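Local coordinates for protein RickCE (Rickettsia bellii, PDB 5HAM) that probably acts as a CE-clan effector protease with deubiquitinase activity, removing ubiquitin from modified proteins, at residues A[25-30]-A[132-137]. Residues are numbered along the deposited sequence; the frame is centred on the assembly and turned at random.
Sequences KKFSVQ and GKEAAV
F27 lays its ring across the gap to the neighbouring strand, with CD1 3.5 Å from the methyl carbon CB of A135, which sits at the ring edge close to its plane. With CG beside the backbone N and anti to the carbonyl carbon (chi1 -57°), the ring runs alongside E134, whose CG comes to 3.4 Å of CE1 of F27; carboxylate and ring planes stand 79° apart. CB of K26 lies over the centre of one ring face, and CG and CD of K26 run beside the E134 carboxylate, CD coming to 3.1 Å of OE1, before the chain bends at chi3. NZ of K26 nevertheless stays 4.8 Å from OE1 of E134, near enough for a probable electrostatic attraction but not for a salt bridge. Strands 27-29 and 135-137 pair in parallel at the margin of the mixed sheet of the catalytic domain, 27-34 being the outermost strand on this side. Just ahead of the ladder, E134 N donates to K26 O (2.7 Å); the ladder itself is made by S28 N to A135 O, V137 N to S28 O and, the straightest at 170°, Q30 N to V137 O. On the other sheet face from F27 and V29, OG of S28 lies 3.6 Å from CB of A136 and is hydrogen-bonded to OD2 of D127; A124 of the same helix, 96-130, touches A136 and Q30. K133, bent at chi2, carries NZ up to the backbone carbonyls preceding the strand, bonding E24 O and, weakly, K25 O.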
ATOM      1  N   LYS A  25      -1.626 -21.449  12.690  1.00 38.07           N
ATOM      2  CA  LYS A  25      -1.591 -21.620  14.139  1.00 42.73           C
ATOM      3  C   LYS A  25      -0.542 -20.731  14.800  1.00 44.48           C
ATOM      4  O   LYS A  25      -0.680 -20.339  15.955  1.00 54.19           O
ATOM      5  CB  LYS A  25      -1.345 -23.091  14.483  1.00 38.60           C
ATOM      6  CG  LYS A  25      -2.516 -23.941  14.061  1.00 50.55           C
ATOM      7  CD  LYS A  25      -2.349 -25.417  14.328  1.00 58.37           C
ATOM      8  CE  LYS A  25      -3.586 -26.151  13.812  1.00 64.63           C
ATOM      9  NZ  LYS A  25      -3.487 -27.637  13.854  1.00 68.59           N
ATOM     10  N   LYS A  26       0.503 -20.417  14.050  1.00 40.41           N
ATOM     11  CA  LYS A  26       1.661 -19.713  14.572  1.00 35.65           C
ATOM     12  C   LYS A  26       1.699 -18.270  14.058  1.00 37.62           C
ATOM     13  O   LYS A  26       2.154 -17.354  14.746  1.00 37.36           O
ATOM     14  CB  LYS A  26       2.914 -20.428  14.077  1.00 42.78           C
ATOM     15  CG  LYS A  26       3.909 -20.762  15.152  1.00 48.05           C
ATOM     16  CD  LYS A  26       5.220 -21.221  14.549  1.00 46.17           C
ATOM     17  CE  LYS A  26       5.027 -22.388  13.619  1.00 47.94           C
ATOM     18  NZ  LYS A  26       6.283 -23.176  13.523  1.00 50.54           N
ATOM     19  N   PHE A  27       1.236 -18.089  12.824  1.00 35.29           N
ATOM     20  CA  PHE A  27       1.348 -16.814  12.127  1.00 32.88           C
ATOM     21  C   PHE A  27      -0.017 -16.324  11.683  1.00 31.88           C
ATOM     22  O   PHE A  27      -0.814 -17.092  11.171  1.00 38.95           O
ATOM     23  CB  PHE A  27       2.242 -16.967  10.893  1.00 29.26           C
ATOM     24  CG  PHE A  27       3.621 -17.480  11.198  1.00 29.64           C
ATOM     25  CD1 PHE A  27       4.467 -16.772  12.036  1.00 24.22           C
ATOM     26  CD2 PHE A  27       4.074 -18.665  10.635  1.00 26.72           C
ATOM     27  CE1 PHE A  27       5.745 -17.244  12.308  1.00 32.46           C
ATOM     28  CE2 PHE A  27       5.346 -19.143  10.896  1.00 24.29           C
ATOM     29  CZ  PHE A  27       6.188 -18.433  11.741  1.00 30.94           C
ATOM     30  N   SER A  28      -0.291 -15.044  11.878  1.00 34.77           N
ATOM     31  CA  SER A  28      -1.512 -14.461  11.326  1.00 34.56           C
ATOM     32  C   SER A  28      -1.197 -13.509  10.190  1.00 31.59           C
ATOM     33  O   SER A  28      -0.370 -12.611  10.320  1.00 36.36           O
ATOM     34  CB  SER A  28      -2.335 -13.745  12.397  1.00 33.87           C
ATOM     35  OG  SER A  28      -1.559 -12.780  13.070  1.00 34.76           O
ATOM     36  N   VAL A  29      -1.863 -13.727   9.071  1.00 25.52           N
ATOM     37  CA  VAL A  29      -1.776 -12.828   7.946  1.00 26.36           C
ATOM     38  C   VAL A  29      -2.892 -11.797   7.998  1.00 29.38           C
ATOM     39  O   VAL A  29      -4.068 -12.145   7.933  1.00 28.40           O
ATOM     40  CB  VAL A  29      -1.900 -13.590   6.627  1.00 24.21           C
ATOM     41  CG1 VAL A  29      -1.867 -12.605   5.465  1.00 21.74           C
ATOM     42  CG2 VAL A  29      -0.791 -14.607   6.526  1.00 25.70           C
ATOM     43  N   GLN A  30      -2.517 -10.525   8.097  1.00 28.60           N
ATOM     44  CA  GLN A  30      -3.495  -9.447   8.197  1.00 23.29           C
ATOM     45  C   GLN A  30      -3.919  -8.961   6.822  1.00 26.20           C
ATOM     46  O   GLN A  30      -3.214  -9.170   5.841  1.00 28.11           O
ATOM     47  CB  GLN A  30      -2.905  -8.279   8.998  1.00 18.11           C
ATOM     48  CG  GLN A  30      -2.621  -8.629  10.440  1.00 21.77           C
ATOM     49  CD  GLN A  30      -3.881  -9.056  11.166  1.00 25.53           C
ATOM     50  OE1 GLN A  30      -4.930  -8.439  11.014  1.00 26.73           O
ATOM     51  NE2 GLN A  30      -3.788 -10.126  11.940  1.00 29.94           N
ATOM     52  N   GLY A 132      -1.355 -15.926  21.166  1.00 42.62           N
ATOM     53  CA  GLY A 132      -0.332 -16.948  21.016  1.00 44.45           C
ATOM     54  C   GLY A 132       0.439 -17.024  19.703  1.00 48.47           C
ATOM     55  O   GLY A 132       1.273 -17.914  19.529  1.00 54.40           O
ATOM     56  N   LYS A 133       0.178 -16.102  18.780  1.00 45.15           N
ATOM     57  CA  LYS A 133       0.874 -16.100  17.487  1.00 37.35           C
ATOM     58  C   LYS A 133       2.312 -15.632  17.673  1.00 30.62           C
ATOM     59  O   LYS A 133       2.590 -14.786  18.533  1.00 30.58           O
ATOM     60  CB  LYS A 133       0.148 -15.199  16.483  1.00 28.79           C
ATOM     61  CG  LYS A 133      -1.335 -15.506  16.366  1.00 28.09           C
ATOM     62  CD  LYS A 133      -1.576 -16.866  15.757  1.00 29.99           C
ATOM     63  CE  LYS A 133      -3.053 -17.114  15.589  1.00 38.44           C
ATOM     64  NZ  LYS A 133      -3.341 -18.506  15.154  1.00 47.14           N
ATOM     65  N   GLU A 134       3.239 -16.171  16.891  1.00 23.58           N
ATOM     66  CA  GLU A 134       4.604 -15.670  17.007  1.00 43.98           C
ATOM     67  C   GLU A 134       4.931 -14.531  16.029  1.00 38.11           C
ATOM     68  O   GLU A 134       5.928 -13.834  16.199  1.00 39.58           O
ATOM     69  CB  GLU A 134       5.652 -16.791  16.987  1.00 47.76           C
ATOM     70  CG  GLU A 134       5.824 -17.523  15.692  1.00 62.09           C
ATOM     71  CD  GLU A 134       7.038 -18.447  15.718  1.00 78.64           C
ATOM     72  OE1 GLU A 134       7.000 -19.465  16.447  1.00 82.37           O
ATOM     73  OE2 GLU A 134       8.038 -18.147  15.024  1.00 85.69           O
ATOM     74  N   ALA A 135       4.074 -14.329  15.033  1.00 31.28           N
ATOM     75  CA  ALA A 135       4.229 -13.213  14.102  1.00 32.27           C
ATOM     76  C   ALA A 135       2.917 -12.854  13.429  1.00 27.45           C
ATOM     77  O   ALA A 135       2.070 -13.707  13.171  1.00 33.73           O
ATOM     78  CB  ALA A 135       5.308 -13.500  13.040  1.00 19.47           C
ATOM     79  N   ALA A 136       2.757 -11.569  13.163  1.00 25.73           N
ATOM     80  CA  ALA A 136       1.642 -11.070  12.378  1.00 19.30           C
ATOM     81  C   ALA A 136       2.253 -10.382  11.175  1.00 20.66           C
ATOM     82  O   ALA A 136       3.140  -9.535  11.313  1.00 21.26           O
ATOM     83  CB  ALA A 136       0.809 -10.104  13.178  1.00 19.32           C
ATOM     84  N   VAL A 137       1.807 -10.785   9.994  1.00 20.90           N
ATOM     85  CA  VAL A 137       2.345 -10.247   8.759  1.00 24.27           C
ATOM     86  C   VAL A 137       1.323  -9.298   8.138  1.00 25.95           C
ATOM     87  O   VAL A 137       0.172  -9.667   7.904  1.00 32.03           O
ATOM     88  CB  VAL A 137       2.693 -11.396   7.789  1.00 27.73           C
ATOM     89  CG1 VAL A 137       3.264 -10.862   6.465  1.00 20.58           C
ATOM     90  CG2 VAL A 137       3.647 -12.380   8.461  1.00 24.04           C
TER